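PDB 5X3I: glycoside hydrolase family 31 from Kribbella flavida DSM 17836, which hydrolyses the alpha-1,3-glucosidic linkages of the cyclic tetrasaccharide cyclobis-(1-6)-alpha-nigerosyl, releasing isomaltose inside the cell. Local coordinates for residues 513-521 with 529-537. The protein carries 1 engineered substitution. Numbering follows the deposited sequence.
Sequences KAPVTFSRA and HGIFWAGDE. With GOL (glycerol), chain N.
Phe-518 pairs with Ile-531 and Ser-519 with Phe-532 in a parallel ladder, its three rungs being Ile-531 N to Thr-517 O, Ser-519 N to Ile-531 O and Trp-533 N to Ser-519 O (2.9 Å). With CG anti to the backbone N (chi1 -174°), the Phe-518 ring reaches toward the neighbouring strand: CD2 meets Ile-531 CG2 at the ring edge (3.6 Å), while CZ abuts Trp-533 CB at 3.5 Å. The planes of the Phe-518 and Trp-533 rings are 15° apart, but their offset is large and little of one lies over the other. Over the opposite indole face sits Arg-520 CB, a CH-pi contact 3.8 Å from the six-membered ring centroid. These are neighbouring strands of the family 31 TIM barrel, 517-519 lying between 467-470 and 531-533, and as expected of this fold the catalytic groups gather beyond the C-terminal ends of the strands. There Asp-536, the inferred proton donor, takes a 2.5 Å hydrogen bond at OD1 from O2 of a glycerol probably from the crystallisation liquor, which in turn accepts one from Arg-520 NH1 (3.0 Å) at the guanidinium edge. Arg-520 NE forms a salt bridge with Glu-474, probably an active-site residue. On the face carrying Ser-519 and Phe-532, a water accepts hydrogen bonds from Thr-517 OG1 and Ser-519 OG and donates to the carbonyl oxygens of His-529 and Ile-531; Ser-519 OG is also hydrogen-bonded to Thr-470 on the adjoining strand.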
loop_
_atom_site.group_PDB
_atom_site.type_symbol
_atom_site.label_atom_id
_atom_site.label_comp_id
_atom_site.label_asym_id
_atom_site.label_seq_id
_atom_site.Cartn_x
_atom_site.Cartn_y
_atom_site.Cartn_z
ATOM N N LYS A 513 -13.311 -20.997 3.158
ATOM C CA LYS A 513 -13.067 -20.329 1.890
ATOM C C LYS A 513 -11.624 -19.848 1.782
ATOM O O LYS A 513 -10.962 -19.656 2.783
ATOM C CB LYS A 513 -14.011 -19.147 1.709
ATOM C CG LYS A 513 -15.477 -19.527 1.706
ATOM C CD LYS A 513 -16.343 -18.366 1.307
ATOM C CE LYS A 513 -16.709 -18.440 -0.158
ATOM N NZ LYS A 513 -17.854 -17.559 -0.463
ATOM N N ALA A 514 -11.152 -19.659 0.561
ATOM C CA ALA A 514 -9.793 -19.172 0.324
ATOM C C ALA A 514 -9.600 -17.751 0.859
ATOM O O ALA A 514 -10.521 -16.942 0.822
ATOM C CB ALA A 514 -9.472 -19.220 -1.141
ATOM N N PRO A 515 -8.383 -17.453 1.358
ATOM C CA PRO A 515 -8.123 -16.184 2.045
ATOM C C PRO A 515 -7.975 -15.047 1.054
ATOM O O PRO A 515 -6.889 -14.466 0.957
ATOM C CB PRO A 515 -6.802 -16.447 2.781
ATOM C CG PRO A 515 -6.080 -17.421 1.878
ATOM C CD PRO A 515 -7.184 -18.306 1.304
ATOM N N VAL A 516 -9.043 -14.709 0.336
ATOM C CA VAL A 516 -8.885 -13.696 -0.666
ATOM C C VAL A 516 -9.216 -12.367 -0.008
ATOM O O VAL A 516 -10.356 -11.967 0.051
ATOM C CB VAL A 516 -9.841 -13.947 -1.888
ATOM C CG1 VAL A 516 -9.725 -12.836 -2.915
ATOM C CG2 VAL A 516 -9.565 -15.302 -2.534
ATOM N N THR A 517 -8.165 -11.620 0.307
ATOM C CA THR A 517 -8.252 -10.260 0.800
ATOM C C THR A 517 -7.633 -9.475 -0.343
ATOM O O THR A 517 -6.881 -10.034 -1.135
ATOM C CB THR A 517 -7.476 -10.020 2.146
ATOM O OG1 THR A 517 -6.167 -10.585 2.055
ATOM C CG2 THR A 517 -8.195 -10.662 3.327
ATOM N N PHE A 518 -8.020 -8.217 -0.472
ATOM C CA PHE A 518 -7.530 -7.357 -1.520
ATOM C C PHE A 518 -7.089 -6.059 -0.820
ATOM O O PHE A 518 -7.933 -5.280 -0.396
ATOM C CB PHE A 518 -8.663 -7.160 -2.533
ATOM C CG PHE A 518 -8.303 -6.401 -3.786
ATOM C CD1 PHE A 518 -8.941 -5.224 -4.093
ATOM C CD2 PHE A 518 -7.407 -6.908 -4.699
ATOM C CE1 PHE A 518 -8.662 -4.535 -5.279
ATOM C CE2 PHE A 518 -7.120 -6.223 -5.882
ATOM C CZ PHE A 518 -7.759 -5.041 -6.172
ATOM N N SER A 519 -5.783 -5.815 -0.761
ATOM C CA SER A 519 -5.202 -4.784 0.117
ATOM C C SER A 519 -4.263 -3.851 -0.647
ATOM O O SER A 519 -3.622 -4.280 -1.583
ATOM C CB SER A 519 -4.417 -5.423 1.266
ATOM O OG SER A 519 -5.159 -6.383 1.979
ATOM N N ARG A 520 -4.253 -2.566 -0.322
ATOM C CA ARG A 520 -3.211 -1.655 -0.800
ATOM C C ARG A 520 -1.953 -1.635 0.086
ATOM O O ARG A 520 -0.848 -1.486 -0.406
ATOM C CB ARG A 520 -3.776 -0.247 -0.978
ATOM C CG ARG A 520 -4.047 0.515 0.307
ATOM C CD ARG A 520 -4.789 1.809 0.036
ATOM N NE ARG A 520 -4.950 2.585 1.255
ATOM C CZ ARG A 520 -5.833 3.561 1.422
ATOM N NH1 ARG A 520 -6.676 3.881 0.447
ATOM N NH2 ARG A 520 -5.874 4.215 2.578
ATOM N N ALA A 521 -2.145 -1.792 1.392
ATOM C CA ALA A 521 -1.104 -1.541 2.375
ATOM C C ALA A 521 -0.514 -2.826 2.909
ATOM O O ALA A 521 -1.186 -3.849 2.971
ATOM C CB ALA A 521 -1.639 -0.716 3.516
ATOM N N HIS A 529 -0.457 -13.049 2.727
ATOM C CA HIS A 529 -1.873 -12.738 2.859
ATOM C C HIS A 529 -2.553 -12.032 1.692
ATOM O O HIS A 529 -2.587 -10.808 1.630
ATOM C CB HIS A 529 -2.032 -11.873 4.117
ATOM C CG HIS A 529 -1.338 -12.439 5.317
ATOM N ND1 HIS A 529 -1.804 -13.546 5.986
ATOM C CD2 HIS A 529 -0.201 -12.062 5.952
ATOM C CE1 HIS A 529 -0.992 -13.826 6.989
ATOM N NE2 HIS A 529 -0.013 -12.940 6.993
ATOM N N GLY A 530 -3.309 -12.797 0.921
ATOM C CA GLY A 530 -4.156 -12.242 -0.110
ATOM C C GLY A 530 -3.530 -11.540 -1.293
ATOM O O GLY A 530 -2.423 -11.834 -1.725
ATOM N N ILE A 531 -4.297 -10.599 -1.821
ATOM C CA ILE A 531 -4.011 -9.920 -3.062
ATOM C C ILE A 531 -3.758 -8.443 -2.758
ATOM O O ILE A 531 -4.266 -7.912 -1.771
ATOM C CB ILE A 531 -5.189 -10.079 -4.046
ATOM C CG1 ILE A 531 -5.526 -11.567 -4.226
ATOM C CG2 ILE A 531 -4.897 -9.447 -5.374
ATOM C CD1 ILE A 531 -6.695 -11.818 -5.114
ATOM N N PHE A 532 -2.979 -7.793 -3.612
ATOM C CA PHE A 532 -2.600 -6.407 -3.410
ATOM C C PHE A 532 -2.842 -5.604 -4.675
ATOM O O PHE A 532 -2.701 -6.114 -5.781
ATOM C CB PHE A 532 -1.137 -6.326 -2.943
ATOM C CG PHE A 532 -0.923 -6.996 -1.618
ATOM C CD1 PHE A 532 -0.700 -8.361 -1.548
ATOM C CD2 PHE A 532 -1.049 -6.287 -0.443
ATOM C CE1 PHE A 532 -0.574 -8.989 -0.346
ATOM C CE2 PHE A 532 -0.916 -6.923 0.772
ATOM C CZ PHE A 532 -0.676 -8.284 0.810
ATOM N N TRP A 533 -3.252 -4.357 -4.504
ATOM C CA TRP A 533 -3.348 -3.459 -5.636
ATOM C C TRP A 533 -2.602 -2.157 -5.329
ATOM O O TRP A 533 -2.418 -1.794 -4.168
ATOM C CB TRP A 533 -4.816 -3.198 -6.024
ATOM C CG TRP A 533 -5.459 -1.980 -5.440
ATOM C CD1 TRP A 533 -5.622 -0.765 -6.049
ATOM C CD2 TRP A 533 -6.065 -1.859 -4.146
ATOM N NE1 TRP A 533 -6.274 0.100 -5.217
ATOM C CE2 TRP A 533 -6.567 -0.546 -4.044
ATOM C CE3 TRP A 533 -6.240 -2.737 -3.067
ATOM C CZ2 TRP A 533 -7.214 -0.079 -2.896
ATOM C CZ3 TRP A 533 -6.883 -2.274 -1.931
ATOM C CH2 TRP A 533 -7.353 -0.948 -1.851
ATOM N N ALA A 534 -2.200 -1.465 -6.385
ATOM C CA ALA A 534 -1.239 -0.366 -6.300
ATOM C C ALA A 534 -1.782 0.909 -5.654
ATOM O O ALA A 534 -1.041 1.860 -5.495
ATOM C CB ALA A 534 -0.699 -0.049 -7.672
ATOM N N GLY A 535 -3.070 0.941 -5.323
ATOM C CA GLY A 535 -3.632 2.081 -4.621
ATOM C C GLY A 535 -4.158 3.164 -5.543
ATOM O O GLY A 535 -4.518 2.889 -6.677
ATOM N N ASP A 536 -4.190 4.400 -5.057
ATOM C CA ASP A 536 -4.923 5.473 -5.733
ATOM C C ASP A 536 -4.046 6.277 -6.703
ATOM O O ASP A 536 -2.958 6.716 -6.328
ATOM C CB ASP A 536 -5.534 6.427 -4.694
ATOM C CG ASP A 536 -6.434 5.722 -3.689
ATOM O OD1 ASP A 536 -6.862 4.588 -3.949
ATOM O OD2 ASP A 536 -6.747 6.321 -2.644
ATOM N N GLU A 537 -4.519 6.484 -7.933
ATOM C CA GLU A 537 -3.846 7.386 -8.877
ATOM C C GLU A 537 -4.790 8.092 -9.855
ATOM O O GLU A 537 -5.943 7.680 -10.046
ATOM C CB GLU A 537 -2.778 6.640 -9.682
ATOM C CG GLU A 537 -1.354 6.795 -9.146
ATOM C CD GLU A 537 -0.701 8.132 -9.517
ATOM O OE1 GLU A 537 -1.415 9.150 -9.642
ATOM O OE2 GLU A 537 0.536 8.144 -9.690
HETATM C C1 GOL N . -9.569 2.215 -0.970
HETATM O O1 GOL N . -10.969 2.062 -0.975
HETATM C C2 GOL N . -9.135 3.260 -1.987
HETATM O O2 GOL N . -7.787 3.057 -2.170
HETATM C C3 GOL N . -10.019 3.171 -3.249
HETATM O O3 GOL N . -9.782 2.055 -4.025
HETATM O O HOH W 1 -4.475 -8.712 0.883
#